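Local coordinates for heme utilization carrier protein (Escherichia coli O157:H7, PDB 6U9J) that probably binds heme in the cytosol and carries it, as a heme utilization carrier linked to anaerobic heme degradation, at residues A[105-110]-A[118-123]. Residues are numbered along the deposited sequence; the frame is centred on the assembly and turned at random.
Sequences ALIERK and SILFFN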
loop_
_atom_site.group_PDB
_atom_site.type_symbol
_atom_site.label_atom_id
_atom_site.label_comp_id
_atom_site.label_asym_id
_atom_site.label_seq_id
_atom_site.Cartn_x
_atom_site.Cartn_y
_atom_site.Cartn_z
ATOM N N ALA A 105 18.172 -3.329 0.974
ATOM C CA ALA A 105 18.976 -3.322 2.190
ATOM C C ALA A 105 18.346 -4.202 3.253
ATOM O O ALA A 105 17.126 -4.226 3.412
ATOM C CB ALA A 105 19.157 -1.905 2.746
ATOM N N LEU A 106 19.187 -4.923 3.986
ATOM C CA LEU A 106 18.786 -5.579 5.221
ATOM C C LEU A 106 19.335 -4.749 6.368
ATOM O O LEU A 106 20.527 -4.429 6.382
ATOM C CB LEU A 106 19.315 -7.014 5.300
ATOM C CG LEU A 106 18.439 -8.082 4.622
ATOM C CD1 LEU A 106 18.352 -7.864 3.122
ATOM C CD2 LEU A 106 18.954 -9.488 4.928
ATOM N N ILE A 107 18.459 -4.374 7.300
ATOM C CA ILE A 107 18.796 -3.450 8.379
ATOM C C ILE A 107 18.428 -4.043 9.728
ATOM O O ILE A 107 17.342 -4.595 9.904
ATOM C CB ILE A 107 18.063 -2.106 8.189
ATOM C CG1 ILE A 107 18.485 -1.461 6.870
ATOM C CG2 ILE A 107 18.337 -1.173 9.396
ATOM C CD1 ILE A 107 17.520 -0.392 6.384
ATOM N N GLU A 108 19.321 -3.880 10.706
ATOM C CA GLU A 108 19.007 -4.145 12.103
ATOM C C GLU A 108 19.316 -2.890 12.898
ATOM O O GLU A 108 20.395 -2.310 12.745
ATOM C CB GLU A 108 19.807 -5.326 12.652
ATOM C CG GLU A 108 19.479 -6.637 11.957
ATOM C CD GLU A 108 20.387 -7.765 12.413
ATOM O OE1 GLU A 108 21.350 -8.086 11.687
ATOM O OE2 GLU A 108 20.139 -8.320 13.506
ATOM N N ARG A 109 18.359 -2.451 13.703
ATOM C CA ARG A 109 18.602 -1.295 14.564
ATOM C C ARG A 109 17.579 -1.289 15.685
ATOM O O ARG A 109 16.648 -2.093 15.719
ATOM C CB ARG A 109 18.534 0.011 13.763
ATOM C CG ARG A 109 17.177 0.244 13.116
ATOM C CD ARG A 109 17.145 1.550 12.333
ATOM N NE ARG A 109 17.337 2.696 13.222
ATOM C CZ ARG A 109 16.421 3.629 13.478
ATOM N NH1 ARG A 109 16.710 4.621 14.312
ATOM N NH2 ARG A 109 15.229 3.586 12.897
ATOM N N LYS A 110 17.775 -0.380 16.637
ATOM C CA LYS A 110 16.732 -0.133 17.616
ATOM C C LYS A 110 15.866 1.038 17.174
ATOM O O LYS A 110 16.375 2.054 16.688
ATOM C CB LYS A 110 17.326 0.142 18.996
ATOM C CG LYS A 110 17.727 -1.133 19.724
ATOM C CD LYS A 110 18.047 -0.878 21.170
ATOM C CE LYS A 110 18.549 -2.149 21.820
ATOM N NZ LYS A 110 17.433 -3.014 22.287
ATOM N N SER A 118 14.633 -5.346 9.265
ATOM C CA SER A 118 13.808 -4.957 8.134
ATOM C C SER A 118 14.545 -5.159 6.822
ATOM O O SER A 118 15.777 -5.196 6.760
ATOM C CB SER A 118 13.380 -3.486 8.247
ATOM O OG SER A 118 14.498 -2.626 8.221
ATOM N N ILE A 119 13.752 -5.292 5.756
ATOM C CA ILE A 119 14.238 -5.297 4.380
ATOM C C ILE A 119 13.607 -4.112 3.671
ATOM O O ILE A 119 12.382 -3.976 3.674
ATOM C CB ILE A 119 13.885 -6.608 3.674
ATOM C CG1 ILE A 119 14.479 -7.776 4.442
ATOM C CG2 ILE A 119 14.351 -6.600 2.200
ATOM C CD1 ILE A 119 13.952 -9.107 4.012
ATOM N N LEU A 120 14.434 -3.251 3.091
ATOM C CA LEU A 120 13.980 -2.067 2.374
ATOM C C LEU A 120 14.283 -2.249 0.898
ATOM O O LEU A 120 15.409 -2.604 0.531
ATOM C CB LEU A 120 14.662 -0.796 2.881
ATOM C CG LEU A 120 13.936 -0.022 3.976
ATOM C CD1 LEU A 120 13.590 -0.947 5.129
ATOM C CD2 LEU A 120 14.813 1.122 4.452
ATOM N N PHE A 121 13.285 -1.991 0.063
ATOM C CA PHE A 121 13.445 -2.005 -1.385
ATOM C C PHE A 121 13.466 -0.562 -1.856
ATOM O O PHE A 121 12.543 0.198 -1.552
ATOM C CB PHE A 121 12.300 -2.766 -2.064
ATOM C CG PHE A 121 12.188 -4.212 -1.648
ATOM C CD1 PHE A 121 11.566 -4.563 -0.451
ATOM C CD2 PHE A 121 12.688 -5.226 -2.455
ATOM C CE1 PHE A 121 11.456 -5.884 -0.063
ATOM C CE2 PHE A 121 12.578 -6.543 -2.088
ATOM C CZ PHE A 121 11.965 -6.887 -0.884
ATOM N N PHE A 122 14.512 -0.182 -2.583
ATOM C CA PHE A 122 14.717 1.202 -3.003
ATOM C C PHE A 122 14.467 1.401 -4.493
ATOM O O PHE A 122 14.824 0.549 -5.316
ATOM C CB PHE A 122 16.147 1.657 -2.712
ATOM C CG PHE A 122 16.471 1.743 -1.264
ATOM C CD1 PHE A 122 16.971 0.640 -0.595
ATOM C CD2 PHE A 122 16.266 2.918 -0.578
ATOM C CE1 PHE A 122 17.277 0.713 0.757
ATOM C CE2 PHE A 122 16.566 3.005 0.772
ATOM C CZ PHE A 122 17.072 1.894 1.437
ATOM N N ASN A 123 13.920 2.568 -4.836
ATOM C CA ASN A 123 13.812 2.973 -6.231
ATOM C C ASN A 123 15.075 3.733 -6.640
ATOM O O ASN A 123 16.010 3.907 -5.855
ATOM C CB ASN A 123 12.538 3.795 -6.464
ATOM C CG ASN A 123 12.495 5.081 -5.651
ATOM O OD1 ASN A 123 13.518 5.697 -5.364
ATOM N ND2 ASN A 123 11.289 5.493 -5.281
HETATM O O HOH W 1 15.304 -2.336 11.077
#
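Ala105 to Ile107 and Ser118 to Leu120 run antiparallel as neighbouring strands, their short axes 4.8 Å apart at closest and 143° between chain directions, a marked twist. Ala105 and Leu120 form one hydrogen-bonded pair, each N donating to the other's O, and Ile107 and Ser118 form the next; all four bonds are close to straight. Between them Leu106 faces Ile119 as a non-hydrogen-bonded pair, and Ala105 O and Ser118 O also take a CA–H contact each, Ile119 CA lying 3.2 Å from Ala105 O.

On the face of Leu106 and Ile119 the two side chains lie side by side and point the same way, Leu106 CG 4.0 Å from Ile119 CG1. Helix 144-157 covers Leu106 there through Phe150, Ala154 and Leu157, while Ile119 meets Trp54. The other face carries Ala105, Ile107, Ser118 and Leu120. Ile107, with CG1 anti to its carbonyl carbon (chi1 -61°), extends CD1 diagonally over the strand gap to Leu120 CD2, 3.7 Å away. Phe122 swings its ring back toward the partner strand and meets Ala105 edge-on, CB lying in the ring plane 3.8 Å from CE1. Val30 of helix 26-31 packs on Ala105 and Ile107, and Leu26 and Leu27 on Phe122.

Ser118 OG sits between its own N and carbonyl carbon (chi1 63°), 3.6 Å from Ile107 CB. A water joins this hydroxyl, at 3.0 Å from OG, to Ile107 O, to which it donates a longer bond besides the N–H of Ser118, so that two donors reach that carbonyl.

This is the buried part of a twisted beta hairpin, strands 103-111 and 114-122, set inside the antiparallel sheet of the ChuX/HutX fold between strands 36-40 and 128-133, with helices packed on both faces.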